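PDB 3FMC: putative succinylglutamate desuccinylase / aspartoacylase from Shewanella amazonensis, which probably works as a zinc-dependent hydrolase, perhaps cleaving ester bonds or similar linkages, although its natural substrate is not established. Local coordinates for residues M57-H62 with G260-L265; G67-V72 with R268-E273; T333-P338 with T356-V361. All coordinates share one frame; numbering follows the deposited sequence.

Contact 1 (M57-H62 with G260-L265)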
HETATM    1  N   MSE C  57       7.553  19.199  27.764  1.00 15.96           N
HETATM    2  CA  MSE C  57       8.360  18.639  28.830  1.00 15.36           C
HETATM    3  C   MSE C  57       9.563  19.538  29.165  1.00 15.67           C
HETATM    4  O   MSE C  57       9.906  19.695  30.345  1.00 18.12           O
HETATM    5  CB  MSE C  57       8.803  17.217  28.483  1.00 17.45           C
HETATM    6  CG  MSE C  57       7.643  16.284  28.488  1.00 12.03           C
HETATM    7 SE   MSE C  57       8.140  14.383  28.268  0.75 16.89          SE
HETATM    8  CE  MSE C  57       9.173  14.434  26.699  1.00 19.60           C
ATOM      9  N   LYS C  58      10.203  20.111  28.164  1.00 17.22           N
ATOM     10  CA  LYS C  58      11.340  21.013  28.401  1.00 18.23           C
ATOM     11  C   LYS C  58      10.914  22.225  29.243  1.00 21.24           C
ATOM     12  O   LYS C  58      11.667  22.679  30.129  1.00 18.97           O
ATOM     13  CB  LYS C  58      11.941  21.530  27.098  1.00 20.34           C
ATOM     14  CG  LYS C  58      12.519  20.482  26.191  1.00 23.00           C
ATOM     15  CD  LYS C  58      13.603  19.666  26.799  1.00 29.13           C
ATOM     16  CE  LYS C  58      14.941  20.284  26.767  1.00 38.68           C
ATOM     17  NZ  LYS C  58      15.901  19.174  27.142  1.00 41.65           N
ATOM     18  N   LEU C  59       9.726  22.754  28.939  1.00 20.12           N
ATOM     19  CA  LEU C  59       9.160  23.891  29.706  1.00 20.62           C
ATOM     20  C   LEU C  59       8.757  23.483  31.121  1.00 21.16           C
ATOM     21  O   LEU C  59       9.044  24.189  32.084  1.00 20.65           O
ATOM     22  CB  LEU C  59       7.942  24.463  28.971  1.00 19.45           C
ATOM     23  CG  LEU C  59       8.213  25.314  27.746  1.00 23.76           C
ATOM     24  CD1 LEU C  59       6.951  25.564  26.941  1.00 19.43           C
ATOM     25  CD2 LEU C  59       8.869  26.591  28.158  1.00 31.06           C
ATOM     26  N   LEU C  60       8.100  22.331  31.245  1.00 19.07           N
ATOM     27  CA  LEU C  60       7.592  21.839  32.515  1.00 19.44           C
ATOM     28  C   LEU C  60       8.699  21.640  33.523  1.00 24.87           C
ATOM     29  O   LEU C  60       8.472  21.759  34.722  1.00 23.82           O
ATOM     30  CB  LEU C  60       6.799  20.574  32.366  1.00 18.87           C
ATOM     31  CG  LEU C  60       5.371  20.780  31.867  1.00 16.45           C
ATOM     32  CD1 LEU C  60       4.815  19.385  31.483  1.00 15.54           C
ATOM     33  CD2 LEU C  60       4.477  21.502  32.895  1.00 19.57           C
ATOM     34  N   GLU C  61       9.892  21.346  33.043  1.00 25.43           N
ATOM     35  CA  GLU C  61      11.008  21.168  33.951  1.00 30.49           C
ATOM     36  C   GLU C  61      11.263  22.387  34.825  1.00 28.39           C
ATOM     37  O   GLU C  61      11.841  22.225  35.889  1.00 28.37           O
ATOM     38  CB  GLU C  61      12.256  20.741  33.184  1.00 30.47           C
ATOM     39  CG  GLU C  61      12.108  19.280  32.780  1.00 40.32           C
ATOM     40  CD  GLU C  61      13.116  18.840  31.776  1.00 47.14           C
ATOM     41  OE1 GLU C  61      14.035  19.642  31.431  1.00 46.59           O
ATOM     42  OE2 GLU C  61      12.968  17.681  31.339  1.00 46.34           O
ATOM     43  N   HIS C  62      10.772  23.558  34.406  1.00 29.53           N
ATOM     44  CA  HIS C  62      10.935  24.841  35.104  1.00 30.90           C
ATOM     45  C   HIS C  62       9.684  25.422  35.777  1.00 29.55           C
ATOM     46  O   HIS C  62       9.673  26.602  36.155  1.00 31.37           O
ATOM     47  CB  HIS C  62      11.403  25.898  34.112  1.00 32.68           C
ATOM     48  CG  HIS C  62      12.552  25.455  33.278  1.00 45.11           C
ATOM     49  ND1 HIS C  62      13.728  24.992  33.828  1.00 58.53           N
ATOM     50  CD2 HIS C  62      12.709  25.396  31.936  1.00 53.11           C
ATOM     51  CE1 HIS C  62      14.559  24.656  32.857  1.00 58.59           C
ATOM     52  NE2 HIS C  62      13.968  24.898  31.701  1.00 59.26           N
ATOM     53  N   GLY C 260       0.600  27.473  24.752  1.00 14.54           N
ATOM     54  CA  GLY C 260      -0.851  27.492  24.913  1.00 15.42           C
ATOM     55  C   GLY C 260      -1.354  26.450  25.891  1.00 15.85           C
ATOM     56  O   GLY C 260      -2.211  26.715  26.705  1.00 17.59           O
ATOM     57  N   ILE C 261      -0.842  25.226  25.781  1.00 17.27           N
ATOM     58  CA  ILE C 261      -1.194  24.159  26.709  1.00 14.51           C
ATOM     59  C   ILE C 261      -0.861  24.624  28.130  1.00 15.33           C
ATOM     60  O   ILE C 261      -1.664  24.456  29.038  1.00 15.04           O
ATOM     61  CB  ILE C 261      -0.446  22.867  26.373  1.00 18.32           C
ATOM     62  CG1 ILE C 261      -0.956  22.314  25.020  1.00 17.46           C
ATOM     63  CG2 ILE C 261      -0.631  21.826  27.495  1.00 17.49           C
ATOM     64  CD1 ILE C 261      -0.219  21.094  24.478  1.00 16.20           C
ATOM     65  N   LEU C 262       0.296  25.225  28.313  1.00 16.69           N
ATOM     66  CA  LEU C 262       0.656  25.745  29.659  1.00 16.87           C
ATOM     67  C   LEU C 262      -0.362  26.743  30.189  1.00 16.00           C
ATOM     68  O   LEU C 262      -0.662  26.731  31.393  1.00 18.07           O
ATOM     69  CB  LEU C 262       2.048  26.347  29.667  1.00 16.80           C
ATOM     70  CG  LEU C 262       3.298  25.479  29.717  1.00 28.55           C
ATOM     71  CD1 LEU C 262       4.516  26.431  29.557  1.00 24.12           C
ATOM     72  CD2 LEU C 262       3.348  24.718  31.022  1.00 26.00           C
ATOM     73  N   ALA C 263      -0.871  27.634  29.334  1.00 16.10           N
ATOM     74  CA  ALA C 263      -1.926  28.581  29.784  1.00 15.70           C
ATOM     75  C   ALA C 263      -3.150  27.814  30.342  1.00 16.45           C
ATOM     76  O   ALA C 263      -3.743  28.202  31.356  1.00 18.08           O
ATOM     77  CB  ALA C 263      -2.339  29.533  28.652  1.00 16.30           C
ATOM     78  N   TYR C 264      -3.575  26.717  29.670  1.00 16.32           N
ATOM     79  CA  TYR C 264      -4.673  25.914  30.140  1.00 15.64           C
ATOM     80  C   TYR C 264      -4.324  25.266  31.478  1.00 13.52           C
ATOM     81  O   TYR C 264      -5.124  25.248  32.388  1.00 15.36           O
ATOM     82  CB  TYR C 264      -5.088  24.833  29.109  1.00 15.37           C
ATOM     83  CG  TYR C 264      -6.289  24.049  29.540  1.00 15.84           C
ATOM     84  CD1 TYR C 264      -7.545  24.618  29.555  1.00 14.27           C
ATOM     85  CD2 TYR C 264      -6.178  22.708  29.928  1.00 18.49           C
ATOM     86  CE1 TYR C 264      -8.641  23.928  29.975  1.00 16.78           C
ATOM     87  CE2 TYR C 264      -7.290  22.004  30.342  1.00 16.07           C
ATOM     88  CZ  TYR C 264      -8.525  22.602  30.343  1.00 14.48           C
ATOM     89  OH  TYR C 264      -9.664  21.924  30.750  1.00 17.69           O
ATOM     90  N   LEU C 265      -3.111  24.738  31.573  1.00 15.42           N
ATOM     91  CA  LEU C 265      -2.659  24.079  32.817  1.00 15.45           C
ATOM     92  C   LEU C 265      -2.616  25.084  33.995  1.00 17.42           C
ATOM     93  O   LEU C 265      -2.982  24.731  35.107  1.00 17.54           O
ATOM     94  CB  LEU C 265      -1.295  23.438  32.570  1.00 16.59           C
ATOM     95  CG  LEU C 265      -1.245  22.304  31.530  1.00 16.90           C
ATOM     96  CD1 LEU C 265       0.124  21.621  31.513  1.00 20.56           C
ATOM     97  CD2 LEU C 265      -2.372  21.331  31.761  1.00 17.11           C
TER
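While Leu262 leans across to Leu59 and Leu60, the hydroxyl of Tyr264, two residues further along the same helix, is gripped by Glu187 OE2 and Arg268 NH1, with a weaker bond to Ser237 OG; its ring stacks on Phe194. The contact itself holds no polar bond and rests on three leucines. Leu262 forks between its two partners. Its CD1 meets Leu59 CD1 at 3.7 Å and also approaches the CB of Leu59, at 4.0 Å, and the two side chains cross obliquely. The other branch, Leu262 CD2, lies 3.9 Å from Leu60 CD2, and here the side chains run past each other in opposite senses. With CG of Leu262 placed beside the backbone N (chi1 -78°), the fork reaches out from its helix toward Leu59 and Leu60 on helix 48-60. This is consistent with the alpha/beta fold of zinc carboxypeptidase relatives, where helices lie on a central sheet. Ile261 packs on Leu56 and Val52, one and two turns earlier on helix 48-60. Beyond, selenomethionine Met57 and Lys58 pack on Tyr326 of the second subunit, and the hydroxyl of that tyrosine is hydrogen-bonded to Glu61 OE2.

Contact 2 (G67-V72 with R268-E273)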
ATOM      1  N   GLY C  67      -0.245  19.240  40.138  1.00 21.03           N
ATOM      2  CA  GLY C  67      -0.898  18.010  39.763  1.00 19.31           C
ATOM      3  C   GLY C  67       0.000  17.161  38.874  1.00 19.68           C
ATOM      4  O   GLY C  67       0.965  17.664  38.272  1.00 22.03           O
ATOM      5  N   ASP C  68      -0.297  15.879  38.820  1.00 17.71           N
ATOM      6  CA  ASP C  68       0.499  14.937  38.014  1.00 18.11           C
ATOM      7  C   ASP C  68       0.249  15.185  36.527  1.00 17.93           C
ATOM      8  O   ASP C  68      -0.887  15.525  36.132  1.00 16.63           O
ATOM      9  CB  ASP C  68       0.106  13.492  38.273  1.00 18.75           C
ATOM     10  CG  ASP C  68       0.427  13.018  39.644  1.00 25.75           C
ATOM     11  OD1 ASP C  68       1.259  13.639  40.314  1.00 25.79           O
ATOM     12  OD2 ASP C  68      -0.198  12.024  40.057  1.00 34.69           O
ATOM     13  N   ILE C  69       1.300  15.028  35.727  1.00 17.69           N
ATOM     14  CA  ILE C  69       1.181  15.099  34.254  1.00 18.18           C
ATOM     15  C   ILE C  69       1.889  13.872  33.661  1.00 18.96           C
ATOM     16  O   ILE C  69       3.052  13.653  33.971  1.00 15.78           O
ATOM     17  CB  ILE C  69       1.828  16.351  33.654  1.00 17.12           C
ATOM     18  CG1 ILE C  69       1.229  17.639  34.245  1.00 19.39           C
ATOM     19  CG2 ILE C  69       1.684  16.339  32.075  1.00 17.63           C
ATOM     20  CD1 ILE C  69       1.892  18.947  33.730  1.00 21.94           C
ATOM     21  N   SER C  70       1.164  13.072  32.867  1.00 17.87           N
ATOM     22  CA  SER C  70       1.716  11.892  32.143  1.00 16.84           C
ATOM     23  C   SER C  70       1.669  12.186  30.665  1.00 14.11           C
ATOM     24  O   SER C  70       0.667  12.709  30.186  1.00 14.47           O
ATOM     25  CB  SER C  70       0.925  10.650  32.426  1.00 22.04           C
ATOM     26  OG  SER C  70       1.168  10.266  33.764  1.00 25.45           O
ATOM     27  N   LEU C  71       2.762  11.922  29.960  1.00 15.10           N
ATOM     28  CA  LEU C  71       2.833  12.220  28.534  1.00 12.87           C
ATOM     29  C   LEU C  71       3.287  10.974  27.781  1.00 14.69           C
ATOM     30  O   LEU C  71       4.247  10.295  28.173  1.00 14.25           O
ATOM     31  CB  LEU C  71       3.736  13.418  28.206  1.00 13.90           C
ATOM     32  CG  LEU C  71       3.562  14.688  29.079  1.00 15.17           C
ATOM     33  CD1 LEU C  71       4.501  14.639  30.378  1.00 18.55           C
ATOM     34  CD2 LEU C  71       3.794  15.898  28.210  1.00 12.84           C
ATOM     35  N   VAL C  72       2.564  10.712  26.696  1.00 14.06           N
ATOM     36  CA  VAL C  72       2.760   9.513  25.867  1.00 14.80           C
ATOM     37  C   VAL C  72       2.982   9.921  24.397  1.00 12.64           C
ATOM     38  O   VAL C  72       2.046   9.977  23.620  1.00 13.10           O
ATOM     39  CB  VAL C  72       1.583   8.511  26.018  1.00 14.47           C
ATOM     40  CG1 VAL C  72       1.880   7.150  25.267  1.00 14.28           C
ATOM     41  CG2 VAL C  72       1.253   8.226  27.498  1.00 13.83           C
ATOM     42  N   ARG C 268      -6.210  25.686  35.066  1.00 17.20           N
ATOM     43  CA  ARG C 268      -6.754  24.571  35.836  1.00 16.35           C
ATOM     44  C   ARG C 268      -6.004  24.251  37.121  1.00 14.14           C
ATOM     45  O   ARG C 268      -6.369  23.328  37.837  1.00 15.52           O
ATOM     46  CB  ARG C 268      -6.792  23.316  34.955  1.00 14.76           C
ATOM     47  CG  ARG C 268      -7.692  23.440  33.708  1.00 13.40           C
ATOM     48  CD  ARG C 268      -9.109  23.621  34.101  1.00 16.84           C
ATOM     49  NE  ARG C 268      -9.505  22.627  35.092  1.00 17.11           N
ATOM     50  CZ  ARG C 268      -9.973  21.419  34.790  1.00 24.23           C
ATOM     51  NH1 ARG C 268     -10.141  21.049  33.528  1.00 21.41           N
ATOM     52  NH2 ARG C 268     -10.313  20.600  35.756  1.00 23.14           N
ATOM     53  N   GLY C 269      -4.974  25.013  37.421  1.00 15.94           N
ATOM     54  CA  GLY C 269      -4.216  24.820  38.645  1.00 17.69           C
ATOM     55  C   GLY C 269      -3.355  23.600  38.703  1.00 18.91           C
ATOM     56  O   GLY C 269      -3.065  23.095  39.793  1.00 18.11           O
ATOM     57  N   VAL C 270      -2.916  23.149  37.530  1.00 18.61           N
ATOM     58  CA  VAL C 270      -2.006  22.009  37.411  1.00 16.32           C
ATOM     59  C   VAL C 270      -0.594  22.475  37.699  1.00 14.19           C
ATOM     60  O   VAL C 270       0.180  21.726  38.272  1.00 15.96           O
ATOM     61  CB  VAL C 270      -2.088  21.390  35.987  1.00 14.51           C
ATOM     62  CG1 VAL C 270      -0.934  20.330  35.806  1.00 18.03           C
ATOM     63  CG2 VAL C 270      -3.487  20.814  35.747  1.00 16.27           C
ATOM     64  N   ILE C 271      -0.267  23.708  37.303  1.00 15.56           N
ATOM     65  CA  ILE C 271       0.993  24.357  37.588  1.00 16.90           C
ATOM     66  C   ILE C 271       0.670  25.595  38.497  1.00 19.26           C
ATOM     67  O   ILE C 271      -0.424  26.143  38.411  1.00 17.97           O
ATOM     68  CB  ILE C 271       1.795  24.731  36.308  1.00 19.94           C
ATOM     69  CG1 ILE C 271       1.032  25.708  35.422  1.00 20.57           C
ATOM     70  CG2 ILE C 271       2.121  23.453  35.525  1.00 16.95           C
ATOM     71  CD1 ILE C 271       1.796  26.190  34.150  1.00 18.55           C
ATOM     72  N   ALA C 272       1.594  25.955  39.383  1.00 18.53           N
ATOM     73  CA  ALA C 272       1.395  27.086  40.336  1.00 18.16           C
ATOM     74  C   ALA C 272       1.486  28.438  39.652  1.00 15.57           C
ATOM     75  O   ALA C 272       0.745  29.384  39.985  1.00 19.32           O
ATOM     76  CB  ALA C 272       2.441  27.000  41.467  1.00 17.34           C
ATOM     77  N   GLU C 273       2.347  28.522  38.657  1.00 17.68           N
ATOM     78  CA  GLU C 273       2.610  29.761  37.969  1.00 19.56           C
ATOM     79  C   GLU C 273       1.444  30.311  37.165  1.00 20.81           C
ATOM     80  O   GLU C 273       0.606  29.559  36.683  1.00 18.68           O
ATOM     81  CB  GLU C 273       3.791  29.605  37.006  1.00 20.14           C
ATOM     82  CG  GLU C 273       5.144  29.473  37.642  1.00 24.95           C
ATOM     83  CD  GLU C 273       5.486  28.096  38.169  1.00 22.54           C
ATOM     84  OE1 GLU C 273       4.674  27.130  38.121  1.00 20.87           O
ATOM     85  OE2 GLU C 273       6.628  27.995  38.646  1.00 24.30           O
TER
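Gly67 N donates to Val270 O across 3.1 Å, a moderately bent bond (151° at the hydrogen). This is the one hydrogen bond between the segments, and it joins segment 67-72, at Gly67, to the chain just after helix 251-267. That helix finishes in a Schellman motif: Gly269 takes positive phi (71°), with two bonds back into the last turn. Val270 then turns its carbonyl to Gly67, and its CG1, anti to the backbone N (chi1 171°), reaches Ile69. Close by, Gly67 O is buried with no partner in the model. Two residues on from Gly67, Ile69 makes the apolar part, where one methyl of Val270 does all the side-chain touching: its CG1 sits 3.8 Å from Ile69 CD1 and equally far from Ile69 CG1, lying against the outer half of the isoleucine chain. Asp68, between Gly67 and Ile69, has its CB pointing away and forms a salt bridge with Arg26. Strand 69-72 runs between strands 19-27 and 36-40, with Ile69 packing on Ile38 of the latter, while Val270 packs on Pro34 and Val36.

Contact 3 (T333-P338 with T356-V361)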
ATOM      1  N   THR C 333     -10.960  24.641 -14.845  1.00 18.05           N
ATOM      2  CA  THR C 333     -12.167  25.220 -14.241  1.00 19.70           C
ATOM      3  C   THR C 333     -11.910  25.608 -12.789  1.00 18.69           C
ATOM      4  O   THR C 333     -10.935  25.168 -12.180  1.00 19.98           O
ATOM      5  CB  THR C 333     -13.360  24.253 -14.390  1.00 23.25           C
ATOM      6  OG1 THR C 333     -13.070  23.002 -13.776  1.00 21.34           O
ATOM      7  CG2 THR C 333     -13.610  23.963 -15.897  1.00 25.41           C
ATOM      8  N   VAL C 334     -12.787  26.432 -12.239  1.00 20.64           N
ATOM      9  CA  VAL C 334     -12.659  26.887 -10.842  1.00 21.05           C
ATOM     10  C   VAL C 334     -13.778  26.244 -10.067  1.00 21.40           C
ATOM     11  O   VAL C 334     -14.920  26.265 -10.497  1.00 23.81           O
ATOM     12  CB  VAL C 334     -12.789  28.414 -10.712  1.00 23.02           C
ATOM     13  CG1 VAL C 334     -12.680  28.838  -9.280  1.00 23.96           C
ATOM     14  CG2 VAL C 334     -11.720  29.076 -11.530  1.00 24.56           C
ATOM     15  N   LEU C 335     -13.439  25.588  -8.958  1.00 19.91           N
ATOM     16  CA  LEU C 335     -14.444  25.038  -8.073  1.00 18.51           C
ATOM     17  C   LEU C 335     -14.556  26.046  -6.924  1.00 20.18           C
ATOM     18  O   LEU C 335     -13.547  26.594  -6.453  1.00 20.62           O
ATOM     19  CB  LEU C 335     -14.047  23.677  -7.530  1.00 17.32           C
ATOM     20  CG  LEU C 335     -13.619  22.614  -8.539  1.00 18.82           C
ATOM     21  CD1 LEU C 335     -13.402  21.313  -7.815  1.00 20.45           C
ATOM     22  CD2 LEU C 335     -14.658  22.467  -9.644  1.00 20.32           C
ATOM     23  N   ARG C 336     -15.787  26.245  -6.463  1.00 21.20           N
ATOM     24  CA  ARG C 336     -16.093  27.200  -5.410  1.00 24.89           C
ATOM     25  C   ARG C 336     -16.851  26.586  -4.260  1.00 23.79           C
ATOM     26  O   ARG C 336     -17.546  25.601  -4.422  1.00 23.63           O
ATOM     27  CB  ARG C 336     -16.937  28.339  -5.973  1.00 22.17           C
ATOM     28  CG  ARG C 336     -16.262  29.089  -7.089  1.00 28.71           C
ATOM     29  CD  ARG C 336     -17.231  29.993  -7.857  1.00 33.55           C
ATOM     30  NE  ARG C 336     -16.588  30.447  -9.092  1.00 41.44           N
ATOM     31  CZ  ARG C 336     -15.646  31.378  -9.134  1.00 38.29           C
ATOM     32  NH1 ARG C 336     -15.226  31.960  -8.029  1.00 41.29           N
ATOM     33  NH2 ARG C 336     -15.097  31.718 -10.287  1.00 45.29           N
ATOM     34  N   LEU C 337     -16.643  27.111  -3.054  0.50 26.93           N
ATOM     35  CA  LEU C 337     -17.388  26.593  -1.900  0.50 27.38           C
ATOM     36  C   LEU C 337     -18.837  27.039  -2.012  0.50 28.05           C
ATOM     37  O   LEU C 337     -19.124  28.140  -2.484  0.50 28.48           O
ATOM     38  CB  LEU C 337     -16.866  27.037  -0.535  0.50 26.85           C
ATOM     39  CG  LEU C 337     -15.700  26.318   0.146  0.50 25.07           C
ATOM     40  CD1 LEU C 337     -15.897  26.580   1.627  0.50 25.96           C
ATOM     41  CD2 LEU C 337     -15.649  24.830  -0.083  0.50 12.54           C
ATOM     42  N   PRO C 338     -19.744  26.169  -1.595  1.00 25.26           N
ATOM     43  CA  PRO C 338     -21.178  26.414  -1.629  1.00 26.84           C
ATOM     44  C   PRO C 338     -21.665  27.424  -0.617  1.00 26.94           C
ATOM     45  O   PRO C 338     -22.725  28.006  -0.791  1.00 27.71           O
ATOM     46  CB  PRO C 338     -21.769  25.052  -1.270  1.00 27.30           C
ATOM     47  CG  PRO C 338     -20.679  24.096  -1.513  1.00 25.86           C
ATOM     48  CD  PRO C 338     -19.465  24.805  -1.144  1.00 26.54           C
ATOM     49  N   THR C 356     -13.080  12.477  -4.063  1.00 12.74           N
ATOM     50  CA  THR C 356     -12.003  12.612  -3.102  1.00 13.76           C
ATOM     51  C   THR C 356     -12.300  13.827  -2.230  1.00 13.55           C
ATOM     52  O   THR C 356     -12.783  14.848  -2.735  1.00 14.82           O
ATOM     53  CB  THR C 356     -10.619  12.728  -3.754  1.00 13.92           C
ATOM     54  OG1 THR C 356     -10.429  11.631  -4.640  1.00 13.35           O
ATOM     55  CG2 THR C 356      -9.534  12.709  -2.635  1.00 14.63           C
ATOM     56  N   GLU C 357     -12.079  13.711  -0.920  1.00 13.72           N
ATOM     57  CA  GLU C 357     -12.394  14.831  -0.027  1.00 14.47           C
ATOM     58  C   GLU C 357     -11.344  15.922  -0.222  1.00 14.90           C
ATOM     59  O   GLU C 357     -10.172  15.756   0.116  1.00 13.37           O
ATOM     60  CB  GLU C 357     -12.447  14.376   1.405  1.00 16.23           C
ATOM     61  CG  GLU C 357     -12.860  15.476   2.414  1.00 17.54           C
ATOM     62  CD  GLU C 357     -12.578  15.058   3.844  1.00 17.43           C
ATOM     63  OE1 GLU C 357     -13.293  14.203   4.421  1.00 14.54           O
ATOM     64  OE2 GLU C 357     -11.625  15.607   4.395  1.00 19.12           O
ATOM     65  N   LEU C 358     -11.780  17.038  -0.775  1.00 13.57           N
ATOM     66  CA  LEU C 358     -10.882  18.161  -1.065  1.00 14.43           C
ATOM     67  C   LEU C 358     -10.614  19.049   0.149  1.00 13.10           C
ATOM     68  O   LEU C 358      -9.463  19.362   0.415  1.00 11.42           O
ATOM     69  CB  LEU C 358     -11.396  19.021  -2.232  1.00 13.44           C
ATOM     70  CG  LEU C 358     -11.123  18.550  -3.647  1.00 21.47           C
ATOM     71  CD1 LEU C 358     -11.965  19.407  -4.625  1.00 19.25           C
ATOM     72  CD2 LEU C 358      -9.606  18.619  -3.982  1.00 17.33           C
ATOM     73  N   TYR C 359     -11.650  19.447   0.863  1.00 12.34           N
ATOM     74  CA  TYR C 359     -11.504  20.288   2.041  1.00 13.93           C
ATOM     75  C   TYR C 359     -12.502  19.941   3.110  1.00 14.22           C
ATOM     76  O   TYR C 359     -13.510  19.326   2.819  1.00 10.64           O
ATOM     77  CB  TYR C 359     -11.812  21.771   1.684  1.00 16.46           C
ATOM     78  CG  TYR C 359     -10.727  22.623   1.010  1.00 15.24           C
ATOM     79  CD1 TYR C 359     -10.485  22.542  -0.353  1.00 12.18           C
ATOM     80  CD2 TYR C 359     -10.017  23.582   1.731  1.00 16.37           C
ATOM     81  CE1 TYR C 359      -9.540  23.314  -0.983  1.00 14.06           C
ATOM     82  CE2 TYR C 359      -9.098  24.392   1.118  1.00 16.61           C
ATOM     83  CZ  TYR C 359      -8.857  24.272  -0.240  1.00 12.21           C
ATOM     84  OH  TYR C 359      -7.923  25.053  -0.870  1.00 16.86           O
ATOM     85  N   LYS C 360     -12.161  20.281   4.358  1.00 11.94           N
ATOM     86  CA  LYS C 360     -13.132  20.381   5.450  1.00 11.35           C
ATOM     87  C   LYS C 360     -13.219  21.893   5.797  1.00 12.21           C
ATOM     88  O   LYS C 360     -12.192  22.590   5.902  1.00 12.49           O
ATOM     89  CB  LYS C 360     -12.808  19.518   6.638  1.00 13.54           C
ATOM     90  CG  LYS C 360     -12.981  18.027   6.345  1.00 14.82           C
ATOM     91  CD  LYS C 360     -12.784  17.270   7.640  1.00 19.93           C
ATOM     92  CE  LYS C 360     -12.806  15.849   7.441  1.00 25.12           C
ATOM     93  NZ  LYS C 360     -12.816  15.263   8.808  1.00 28.00           N
ATOM     94  N   VAL C 361     -14.456  22.365   5.911  1.00 15.82           N
ATOM     95  CA  VAL C 361     -14.768  23.770   6.075  1.00 16.05           C
ATOM     96  C   VAL C 361     -15.715  24.038   7.229  1.00 14.08           C
ATOM     97  O   VAL C 361     -16.772  23.426   7.324  1.00 14.64           O
ATOM     98  CB  VAL C 361     -15.437  24.294   4.753  1.00 12.76           C
ATOM     99  CG1 VAL C 361     -15.752  25.800   4.849  1.00 11.78           C
ATOM    100  CG2 VAL C 361     -14.540  23.988   3.570  1.00 15.09           C
TER
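Leu337 sets its CD1 methyl against the branched end of Val361, 3.5 Å from Val361 CG2. The two side chains reach toward each other tip to tip, and the second leucine methyl, Leu337 CD2, comes to 3.9 Å from Val361 CG2, so that the valine fork is met by both leucine branches. Leu337 CD1 also stands 3.3 Å from Val361 CG1, tighter than normal van der Waals contact, but Leu337 was modelled in two conformers, and that closeness is therefore doubtful. The valine offers both methyls because its CG1 lies anti to the backbone N (chi1 -178°), leaving CG2 beside that nitrogen. At the other end of the contact Leu335 CD1 meets Leu358 CD1 at 4.0 Å, the side chains crossing at about a right angle and touching through a single methyl each. The touching parts (335-337 and 358-361) run 22° apart, yet their backbones stay well separated, with the CA atoms of Leu337 and Val361 8.9 Å apart. They are not neighbours in one sheet: strand 332-336 is one of the two outermost strands, within this chain, of a four-stranded antiparallel sheet, whereas strand 357-363 pairs with strands 290-294 and 341-346, and the leucines and valine bridge from layer to layer. A classic beta bulge lies in the second strand, with Leu358 and Tyr359 both facing Phe293, and Phe293 also packs on Leu337. Trp146 of the third subunit rests on both Leu337 and Val361, extending the cluster into the assembly. Since only methyl and methine carbons meet and no hydrogen bond joins the segments, the two layers are held here by apolar packing, without directional bonds to fix a precise register.

Contacts 1 and 2 are neighbours, their centres 8 Å apart, and their segments alternate along the chain, so helix 48-60 and strand 69-72, which follow each other, meet the end of helix 251-267 and its exit loop in turn. Leu60 CD1 packs on Ile69 CD1, and a probable hydrogen bond from Val270 N to Leu265 O ties the two together. Contact 3 opens later in sequence and lies about 38 Å from contact 1 and 41 Å from contact 2, centre to centre, on the opposite side of the chain's centre from contact 2. The first two thus draw together parts of the catalytic domain distant in sequence, whereas the third joins layers in the C-terminal beta-rich part.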